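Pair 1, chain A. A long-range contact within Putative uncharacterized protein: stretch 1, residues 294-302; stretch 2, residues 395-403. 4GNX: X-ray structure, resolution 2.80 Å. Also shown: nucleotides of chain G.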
# COMPACT_ATOMS: atom_id res chain seq x y z
N VAL A 294 9.69 1.96 2.97
CA VAL A 294 9.55 0.56 2.56
C VAL A 294 8.87 -0.29 3.65
O VAL A 294 9.27 -0.28 4.81
CB VAL A 294 10.91 -0.07 2.17
CG1 VAL A 294 10.82 -1.57 2.05
CG2 VAL A 294 11.36 0.45 0.83
N ARG A 295 7.82 -1.00 3.27
CA ARG A 295 7.26 -2.03 4.13
C ARG A 295 8.16 -3.24 3.94
O ARG A 295 8.28 -3.75 2.82
CB ARG A 295 5.85 -2.39 3.67
CG ARG A 295 4.96 -2.88 4.79
CD ARG A 295 3.67 -3.57 4.33
NE ARG A 295 2.81 -2.84 3.40
CZ ARG A 295 2.13 -1.73 3.68
NH1 ARG A 295 2.24 -1.13 4.87
NH2 ARG A 295 1.36 -1.18 2.76
N ALA A 296 8.82 -3.70 5.01
CA ALA A 296 9.66 -4.89 4.92
C ALA A 296 9.69 -5.68 6.21
O ALA A 296 9.28 -5.17 7.26
CB ALA A 296 11.07 -4.53 4.48
N THR A 297 10.16 -6.92 6.11
CA THR A 297 10.19 -7.81 7.26
C THR A 297 11.63 -7.98 7.69
O THR A 297 12.49 -8.24 6.84
CB THR A 297 9.63 -9.19 6.93
OG1 THR A 297 8.26 -9.06 6.53
CG2 THR A 297 9.71 -10.09 8.12
N VAL A 298 11.89 -7.85 8.99
CA VAL A 298 13.22 -8.14 9.47
C VAL A 298 13.43 -9.64 9.35
O VAL A 298 12.69 -10.42 9.93
CB VAL A 298 13.49 -7.61 10.89
CG1 VAL A 298 14.82 -8.14 11.41
CG2 VAL A 298 13.52 -6.09 10.90
N VAL A 299 14.43 -10.00 8.56
CA VAL A 299 14.83 -11.39 8.34
C VAL A 299 16.10 -11.77 9.12
O VAL A 299 16.28 -12.93 9.47
CB VAL A 299 15.02 -11.62 6.83
CG1 VAL A 299 16.11 -12.63 6.54
CG2 VAL A 299 13.71 -12.02 6.19
N TYR A 300 16.98 -10.80 9.38
CA TYR A 300 18.24 -11.06 10.10
C TYR A 300 18.83 -9.82 10.75
O TYR A 300 18.84 -8.74 10.16
CB TYR A 300 19.30 -11.67 9.16
CG TYR A 300 20.61 -12.03 9.85
CD1 TYR A 300 20.70 -13.15 10.69
CD2 TYR A 300 21.76 -11.26 9.67
CE1 TYR A 300 21.88 -13.49 11.33
CE2 TYR A 300 22.95 -11.59 10.31
CZ TYR A 300 23.01 -12.71 11.14
OH TYR A 300 24.19 -13.05 11.78
N ILE A 301 19.33 -10.01 11.97
CA ILE A 301 20.14 -9.01 12.67
C ILE A 301 21.53 -9.57 12.89
O ILE A 301 21.68 -10.68 13.39
CB ILE A 301 19.50 -8.58 14.00
CG1 ILE A 301 18.06 -8.13 13.74
CG2 ILE A 301 20.28 -7.43 14.60
CD1 ILE A 301 17.06 -8.49 14.81
N LYS A 302 22.54 -8.83 12.47
CA LYS A 302 23.94 -9.24 12.60
C LYS A 302 24.37 -9.19 14.07
O LYS A 302 24.33 -8.12 14.69
CB LYS A 302 24.81 -8.33 11.74
CG LYS A 302 26.30 -8.44 11.96
CD LYS A 302 27.02 -7.39 11.13
CE LYS A 302 28.46 -7.78 10.87
NZ LYS A 302 29.08 -6.97 9.79
N ALA A 395 13.49 -11.00 17.38
CA ALA A 395 13.35 -9.67 16.79
C ALA A 395 13.08 -9.76 15.30
O ALA A 395 12.52 -8.84 14.69
CB ALA A 395 14.59 -8.86 17.04
N ALA A 396 13.50 -10.86 14.69
CA ALA A 396 13.25 -11.06 13.28
C ALA A 396 11.82 -11.58 13.13
O ALA A 396 11.11 -11.75 14.13
CB ALA A 396 14.26 -12.04 12.71
N ASN A 397 11.41 -11.82 11.88
CA ASN A 397 10.04 -12.22 11.55
C ASN A 397 9.02 -11.19 12.00
O ASN A 397 7.91 -11.54 12.41
CB ASN A 397 9.70 -13.62 12.11
CG ASN A 397 8.47 -14.25 11.45
OD1 ASN A 397 7.97 -13.73 10.47
ND2 ASN A 397 7.99 -15.37 11.98
N ARG A 398 9.39 -9.91 11.92
CA ARG A 398 8.51 -8.81 12.30
C ARG A 398 8.52 -7.76 11.21
O ARG A 398 9.55 -7.54 10.58
CB ARG A 398 8.94 -8.16 13.61
CG ARG A 398 8.90 -9.07 14.80
CD ARG A 398 8.22 -8.35 15.94
NE ARG A 398 8.59 -8.97 17.21
CZ ARG A 398 7.78 -9.72 17.93
NH1 ARG A 398 6.54 -9.93 17.52
NH2 ARG A 398 8.22 -10.24 19.06
N MET A 399 7.38 -7.11 11.02
CA MET A 399 7.15 -6.24 9.86
C MET A 399 7.07 -4.75 10.20
O MET A 399 6.36 -4.35 11.14
CB MET A 399 5.87 -6.68 9.16
CG MET A 399 5.82 -6.32 7.69
SD MET A 399 4.46 -7.13 6.82
CE MET A 399 4.64 -8.83 7.39
N TYR A 400 7.76 -3.93 9.42
CA TYR A 400 7.82 -2.49 9.72
C TYR A 400 7.67 -1.61 8.51
O TYR A 400 8.06 -1.99 7.41
CB TYR A 400 9.16 -2.11 10.38
CG TYR A 400 9.40 -2.78 11.69
CD1 TYR A 400 9.96 -4.05 11.76
CD2 TYR A 400 9.04 -2.17 12.86
CE1 TYR A 400 10.16 -4.67 12.96
CE2 TYR A 400 9.23 -2.78 14.08
CZ TYR A 400 9.80 -4.03 14.12
OH TYR A 400 9.99 -4.62 15.35
N MET A 401 7.11 -0.42 8.73
CA MET A 401 7.32 0.67 7.80
C MET A 401 8.65 1.30 8.15
O MET A 401 8.87 1.70 9.29
CB MET A 401 6.20 1.70 7.88
CG MET A 401 5.10 1.52 6.84
SD MET A 401 5.64 1.54 5.11
CE MET A 401 6.82 2.89 5.14
N PHE A 402 9.54 1.37 7.17
CA PHE A 402 10.86 1.94 7.38
C PHE A 402 11.02 3.24 6.61
O PHE A 402 10.81 3.30 5.41
CB PHE A 402 11.94 0.98 6.90
CG PHE A 402 12.10 -0.25 7.73
CD1 PHE A 402 11.72 -1.48 7.22
CD2 PHE A 402 12.66 -0.18 9.00
CE1 PHE A 402 11.87 -2.64 7.97
CE2 PHE A 402 12.81 -1.33 9.76
CZ PHE A 402 12.42 -2.56 9.24
N ASN A 403 11.41 4.28 7.32
CA ASN A 403 11.71 5.54 6.68
C ASN A 403 13.22 5.66 6.58
O ASN A 403 13.94 5.59 7.58
CB ASN A 403 11.12 6.70 7.49
CG ASN A 403 11.16 7.99 6.72
OD1 ASN A 403 11.02 7.99 5.50
ND2 ASN A 403 11.38 9.11 7.42
P DT G 19 27.36 -12.25 9.73
OP1 DT G 19 26.12 -11.77 10.37
OP2 DT G 19 28.65 -11.59 10.06
O5' DT G 19 27.51 -13.79 10.15
C5' DT G 19 27.19 -14.88 9.26
C4' DT G 19 25.69 -15.10 9.20
O4' DT G 19 25.11 -14.22 8.21
C3' DT G 19 25.26 -16.49 8.77
O3' DT G 19 23.92 -16.68 9.23
C2' DT G 19 25.29 -16.38 7.26
C1' DT G 19 24.82 -14.95 7.02
N1 DT G 19 25.44 -14.24 5.89
C2 DT G 19 24.80 -13.11 5.41
O2 DT G 19 23.75 -12.70 5.87
N3 DT G 19 25.45 -12.48 4.37
C4 DT G 19 26.64 -12.86 3.78
O4 DT G 19 27.10 -12.19 2.85
C5 DT G 19 27.26 -14.05 4.33
C7 DT G 19 28.55 -14.53 3.75
C6 DT G 19 26.64 -14.66 5.35
P DT G 20 23.11 -18.05 9.05
OP1 DT G 20 23.18 -18.78 10.34
OP2 DT G 20 23.56 -18.73 7.81
O5' DT G 20 21.61 -17.55 8.81
C5' DT G 20 21.01 -16.53 9.65
C4' DT G 20 19.52 -16.37 9.37
O4' DT G 20 19.29 -15.29 8.43
C3' DT G 20 18.77 -17.59 8.84
O3' DT G 20 17.72 -17.97 9.74
C2' DT G 20 18.16 -17.13 7.52
C1' DT G 20 18.86 -15.82 7.19
N1 DT G 20 20.04 -15.93 6.32
C2 DT G 20 20.70 -14.77 5.97
O2 DT G 20 20.35 -13.66 6.34
N3 DT G 20 21.80 -14.96 5.17
C4 DT G 20 22.29 -16.16 4.69
O4 DT G 20 23.29 -16.17 3.97
C5 DT G 20 21.55 -17.33 5.10
C7 DT G 20 22.01 -18.68 4.63
C6 DT G 20 20.48 -17.16 5.88
P DT G 18 30.26 -10.17 3.92
OP1 DT G 18 31.59 -10.79 4.13
OP2 DT G 18 29.58 -10.30 2.61
O5' DT G 18 29.28 -10.75 5.04
C5' DT G 18 29.73 -10.93 6.40
C4' DT G 18 28.68 -10.44 7.37
O4' DT G 18 28.45 -9.04 7.12
C3' DT G 18 27.32 -11.11 7.23
O3' DT G 18 27.15 -12.22 8.13
C2' DT G 18 26.31 -10.00 7.48
C1' DT G 18 27.11 -8.70 7.42
N1 DT G 18 26.67 -7.72 6.42
C2 DT G 18 26.38 -6.45 6.86
O2 DT G 18 26.44 -6.12 8.03
N3 DT G 18 26.00 -5.57 5.87
C4 DT G 18 25.90 -5.83 4.52
O4 DT G 18 25.54 -4.94 3.75
C5 DT G 18 26.23 -7.18 4.12
C7 DT G 18 26.14 -7.55 2.68
C6 DT G 18 26.60 -8.05 5.08

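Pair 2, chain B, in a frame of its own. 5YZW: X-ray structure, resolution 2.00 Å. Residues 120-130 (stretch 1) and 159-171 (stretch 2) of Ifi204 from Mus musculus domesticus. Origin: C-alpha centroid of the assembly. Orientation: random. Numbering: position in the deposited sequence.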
# COMPACT_ATOMS: atom_id res chain seq x y z
N VAL B 120 -0.14 3.39 -6.55
CA VAL B 120 -0.89 2.21 -6.97
C VAL B 120 -0.50 1.04 -6.07
O VAL B 120 0.66 0.92 -5.66
CB VAL B 120 -0.63 1.89 -8.46
CG1 VAL B 120 -1.26 0.56 -8.87
CG2 VAL B 120 -1.14 3.02 -9.34
N SER B 121 -1.48 0.18 -5.77
CA SER B 121 -1.27 -1.05 -5.02
C SER B 121 -1.95 -2.17 -5.80
O SER B 121 -3.03 -1.95 -6.37
CB SER B 121 -1.89 -0.97 -3.62
OG SER B 121 -1.03 -0.26 -2.73
N GLY B 122 -1.35 -3.34 -5.84
CA GLY B 122 -1.89 -4.42 -6.64
C GLY B 122 -1.01 -5.65 -6.59
O GLY B 122 0.17 -5.58 -6.24
N GLU B 123 -1.61 -6.78 -6.96
CA GLU B 123 -0.92 -8.06 -7.04
C GLU B 123 -0.90 -8.51 -8.49
O GLU B 123 -1.96 -8.67 -9.10
CB GLU B 123 -1.60 -9.12 -6.18
CG GLU B 123 -1.86 -8.71 -4.75
CD GLU B 123 -2.52 -9.82 -3.95
OE1 GLU B 123 -2.87 -9.58 -2.78
OE2 GLU B 123 -2.69 -10.93 -4.51
N TYR B 124 0.29 -8.72 -9.04
CA TYR B 124 0.45 -9.03 -10.45
C TYR B 124 1.41 -10.19 -10.64
O TYR B 124 2.27 -10.47 -9.80
CB TYR B 124 0.95 -7.80 -11.22
CG TYR B 124 0.06 -6.60 -11.10
CD1 TYR B 124 -1.06 -6.46 -11.90
CD2 TYR B 124 0.32 -5.62 -10.16
CE1 TYR B 124 -1.88 -5.35 -11.79
CE2 TYR B 124 -0.51 -4.51 -10.03
CZ TYR B 124 -1.61 -4.38 -10.85
OH TYR B 124 -2.44 -3.29 -10.73
N LEU B 125 1.25 -10.88 -11.77
CA LEU B 125 2.15 -11.95 -12.18
C LEU B 125 3.33 -11.37 -12.94
O LEU B 125 3.15 -10.53 -13.83
CB LEU B 125 1.42 -12.97 -13.06
CG LEU B 125 0.36 -13.85 -12.39
CD1 LEU B 125 -1.03 -13.23 -12.51
CD2 LEU B 125 0.39 -15.26 -12.99
N VAL B 126 4.53 -11.81 -12.58
CA VAL B 126 5.76 -11.38 -13.24
C VAL B 126 6.09 -12.35 -14.36
O VAL B 126 5.95 -13.57 -14.20
CB VAL B 126 6.92 -11.28 -12.23
CG1 VAL B 126 8.10 -10.54 -12.84
CG2 VAL B 126 6.45 -10.61 -10.94
N ASN B 127 6.53 -11.83 -15.50
CA ASN B 127 6.87 -12.67 -16.64
C ASN B 127 8.29 -12.49 -17.15
O ASN B 127 8.74 -13.32 -17.95
CB ASN B 127 5.87 -12.44 -17.79
CG ASN B 127 5.84 -11.00 -18.27
OD1 ASN B 127 6.88 -10.38 -18.50
ND2 ASN B 127 4.63 -10.46 -18.43
N LYS B 128 9.00 -11.45 -16.73
CA LYS B 128 10.38 -11.25 -17.14
C LYS B 128 11.10 -10.47 -16.05
O LYS B 128 10.51 -9.64 -15.37
CB LYS B 128 10.47 -10.52 -18.49
CG LYS B 128 11.91 -10.38 -19.01
CD LYS B 128 12.01 -9.41 -20.18
CE LYS B 128 11.00 -9.73 -21.27
NZ LYS B 128 11.62 -9.66 -22.64
N LYS B 129 12.39 -10.77 -15.88
CA LYS B 129 13.25 -10.04 -14.96
C LYS B 129 14.54 -9.68 -15.68
O LYS B 129 15.14 -10.53 -16.36
CB LYS B 129 13.55 -10.88 -13.71
CG LYS B 129 14.60 -10.30 -12.78
CD LYS B 129 14.74 -11.16 -11.51
CE LYS B 129 15.98 -10.79 -10.70
NZ LYS B 129 16.05 -11.46 -9.37
N THR B 130 14.95 -8.42 -15.57
CA THR B 130 16.25 -7.98 -16.07
C THR B 130 16.80 -6.93 -15.11
O THR B 130 16.03 -6.21 -14.46
CB THR B 130 16.20 -7.40 -17.49
OG1 THR B 130 15.94 -6.00 -17.42
CG2 THR B 130 15.11 -8.07 -18.35
N ARG B 159 13.89 -11.43 -3.15
CA ARG B 159 14.08 -12.54 -4.08
C ARG B 159 12.81 -12.74 -4.90
O ARG B 159 11.77 -13.14 -4.38
CB ARG B 159 14.44 -13.84 -3.33
CG ARG B 159 15.11 -14.90 -4.21
CD ARG B 159 15.56 -16.14 -3.43
NE ARG B 159 16.74 -16.75 -4.04
CZ ARG B 159 17.02 -18.06 -4.01
NH1 ARG B 159 16.21 -18.90 -3.40
NH2 ARG B 159 18.12 -18.52 -4.60
N CYS B 160 12.89 -12.42 -6.19
CA CYS B 160 11.75 -12.59 -7.07
C CYS B 160 12.26 -12.93 -8.46
O CYS B 160 13.10 -12.22 -9.00
CB CYS B 160 10.89 -11.33 -7.13
SG CYS B 160 9.43 -11.51 -8.19
N GLU B 161 11.76 -14.03 -9.01
CA GLU B 161 12.07 -14.42 -10.37
C GLU B 161 10.78 -14.62 -11.15
O GLU B 161 9.69 -14.69 -10.56
CB GLU B 161 12.94 -15.69 -10.38
CG GLU B 161 14.15 -15.60 -9.46
CD GLU B 161 15.37 -15.01 -10.16
OE1 GLU B 161 15.51 -15.21 -11.38
OE2 GLU B 161 16.19 -14.34 -9.49
N PRO B 162 10.86 -14.63 -12.49
CA PRO B 162 9.65 -14.82 -13.30
C PRO B 162 8.87 -16.06 -12.88
O PRO B 162 9.45 -17.07 -12.48
CB PRO B 162 10.19 -14.95 -14.73
CG PRO B 162 11.42 -14.10 -14.72
CD PRO B 162 12.02 -14.28 -13.33
N GLY B 163 7.55 -15.98 -12.98
CA GLY B 163 6.67 -16.99 -12.44
C GLY B 163 6.17 -16.71 -11.04
O GLY B 163 5.21 -17.36 -10.59
N SER B 164 6.78 -15.77 -10.33
CA SER B 164 6.30 -15.38 -9.02
C SER B 164 5.18 -14.35 -9.15
O SER B 164 5.07 -13.64 -10.15
CB SER B 164 7.45 -14.82 -8.17
OG SER B 164 8.45 -15.80 -7.97
N LYS B 165 4.34 -14.30 -8.12
CA LYS B 165 3.29 -13.28 -8.03
C LYS B 165 3.70 -12.22 -7.02
O LYS B 165 4.14 -12.54 -5.91
CB LYS B 165 1.94 -13.89 -7.64
CG LYS B 165 0.77 -13.23 -8.36
CD LYS B 165 -0.56 -13.60 -7.74
CE LYS B 165 -1.72 -12.89 -8.42
NZ LYS B 165 -2.99 -13.08 -7.66
N LEU B 166 3.55 -10.96 -7.41
CA LEU B 166 4.11 -9.82 -6.70
C LEU B 166 3.00 -8.96 -6.11
O LEU B 166 2.11 -8.51 -6.84
CB LEU B 166 4.97 -8.98 -7.64
CG LEU B 166 6.46 -9.05 -7.40
CD1 LEU B 166 7.12 -8.00 -8.27
CD2 LEU B 166 6.75 -8.82 -5.94
N ARG B 167 3.07 -8.73 -4.81
CA ARG B 167 2.16 -7.80 -4.14
C ARG B 167 2.89 -6.47 -4.01
O ARG B 167 3.91 -6.38 -3.32
CB ARG B 167 1.73 -8.33 -2.78
CG ARG B 167 1.02 -7.28 -1.90
CD ARG B 167 0.54 -7.92 -0.61
NE ARG B 167 -0.49 -8.92 -0.88
CZ ARG B 167 -0.60 -10.07 -0.23
NH1 ARG B 167 0.26 -10.39 0.74
NH2 ARG B 167 -1.57 -10.92 -0.54
N LEU B 168 2.37 -5.44 -4.69
CA LEU B 168 2.96 -4.11 -4.69
C LEU B 168 2.10 -3.18 -3.86
O LEU B 168 0.88 -3.13 -4.03
CB LEU B 168 3.07 -3.55 -6.11
CG LEU B 168 3.65 -4.43 -7.22
CD1 LEU B 168 3.30 -3.83 -8.58
CD2 LEU B 168 5.13 -4.52 -7.04
N VAL B 169 2.74 -2.42 -2.98
CA VAL B 169 2.02 -1.43 -2.17
C VAL B 169 2.70 -0.08 -2.33
O VAL B 169 3.91 0.05 -2.10
CB VAL B 169 1.96 -1.83 -0.69
CG1 VAL B 169 1.21 -0.76 0.08
CG2 VAL B 169 1.34 -3.21 -0.54
N CYS B 170 1.92 0.92 -2.75
CA CYS B 170 2.38 2.30 -2.85
C CYS B 170 3.57 2.43 -3.81
O CYS B 170 4.64 2.91 -3.44
CB CYS B 170 2.74 2.85 -1.47
SG CYS B 170 3.03 4.65 -1.44
N PHE B 171 3.35 2.00 -5.06
CA PHE B 171 4.24 2.29 -6.18
C PHE B 171 3.71 3.46 -6.99
O PHE B 171 2.50 3.67 -7.08
CB PHE B 171 4.39 1.06 -7.07
CG PHE B 171 5.39 0.08 -6.58
CD1 PHE B 171 5.25 -0.52 -5.35
CD2 PHE B 171 6.48 -0.27 -7.38
CE1 PHE B 171 6.18 -1.43 -4.89
CE2 PHE B 171 7.41 -1.17 -6.92
CZ PHE B 171 7.27 -1.75 -5.67

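Pair 1 and pair 2 are built on one backbone plan: two antiparallel strands, with a short loop leading into the second strand and still bonded to the first. Over 14 central residues the backbones superpose to 0.7 Å. The ladder runs in the same steps. A296(A) and Y400(A) exchange two hydrogen bonds, A296(A) N to Y400(A) O at 3.0 Å and Y400(A) N to A296(A) O at 2.9 Å; the matching Y124(B) and L166(B) do the same, Y124(B) N to L166(B) O at 2.9 Å and L166(B) N to Y124(B) O at 2.8 Å.

The loop end is the most instructive part of the match. V298(A) and V126(B) coincide, and each offers its carbonyl to the loop: N397(A) N reaches V298(A) O at 2.7 Å, and G163(B) N reaches V126(B) O at 3.1 Å. Both loop residues have positive phi. In pair 2 the position belongs to a type II turn, where a CB would jam against the preceding carbonyl, so glycine fits; in pair 1 asparagine, at 59/35, takes the corresponding place.

On the face carrying A296(A), V298(A), Y400(A) and F402(A), bulk is distributed differently between the strands. Pair 1 sets a small A296(A) against a large F402(A), with A296(A) CB 4.0 Å from F402(A) CE1, while V298(A) CG2 lies 4.1 Å from F402(A) CZ, at the ring edge. Pair 2 puts the aromatic ring on the first strand: Y124(B) CD2 meets L168(B) CD1 at 3.8 Å, and V126(B) CG2 packs on L166(B) CD1 at 3.8 Å. G122(B), matching V294(A), leaves room for that ring, since a CB there would lie 2.6 Å from Y124(B) CE2.

The other face shows a change of chemistry. R295(A) and M401(A) meet through R295(A) CB and M401(A) SD at 4.2 Å, and T297(A) OG1 lies 3.7 Å from M399(A) CE. At the positions of R295(A) and M401(A), pair 2 has a salt bridge, E123(B) OE1 to R167(B) NH2 at 2.9 Å; K165(B), in place of M399(A), adds a long one, its NZ 3.8 Å from E123(B) OE2.

Beyond the ladder, I301(A) CD1 touches A395(A) CB at 3.3 Å, whereas the matching K129(B) and E161(B) form a salt bridge, K129(B) NZ to E161(B) OE2 2.9 Å. The rule to read is that the backbone fixes which positions meet, while paired residues may meet them with apolar contact or charge.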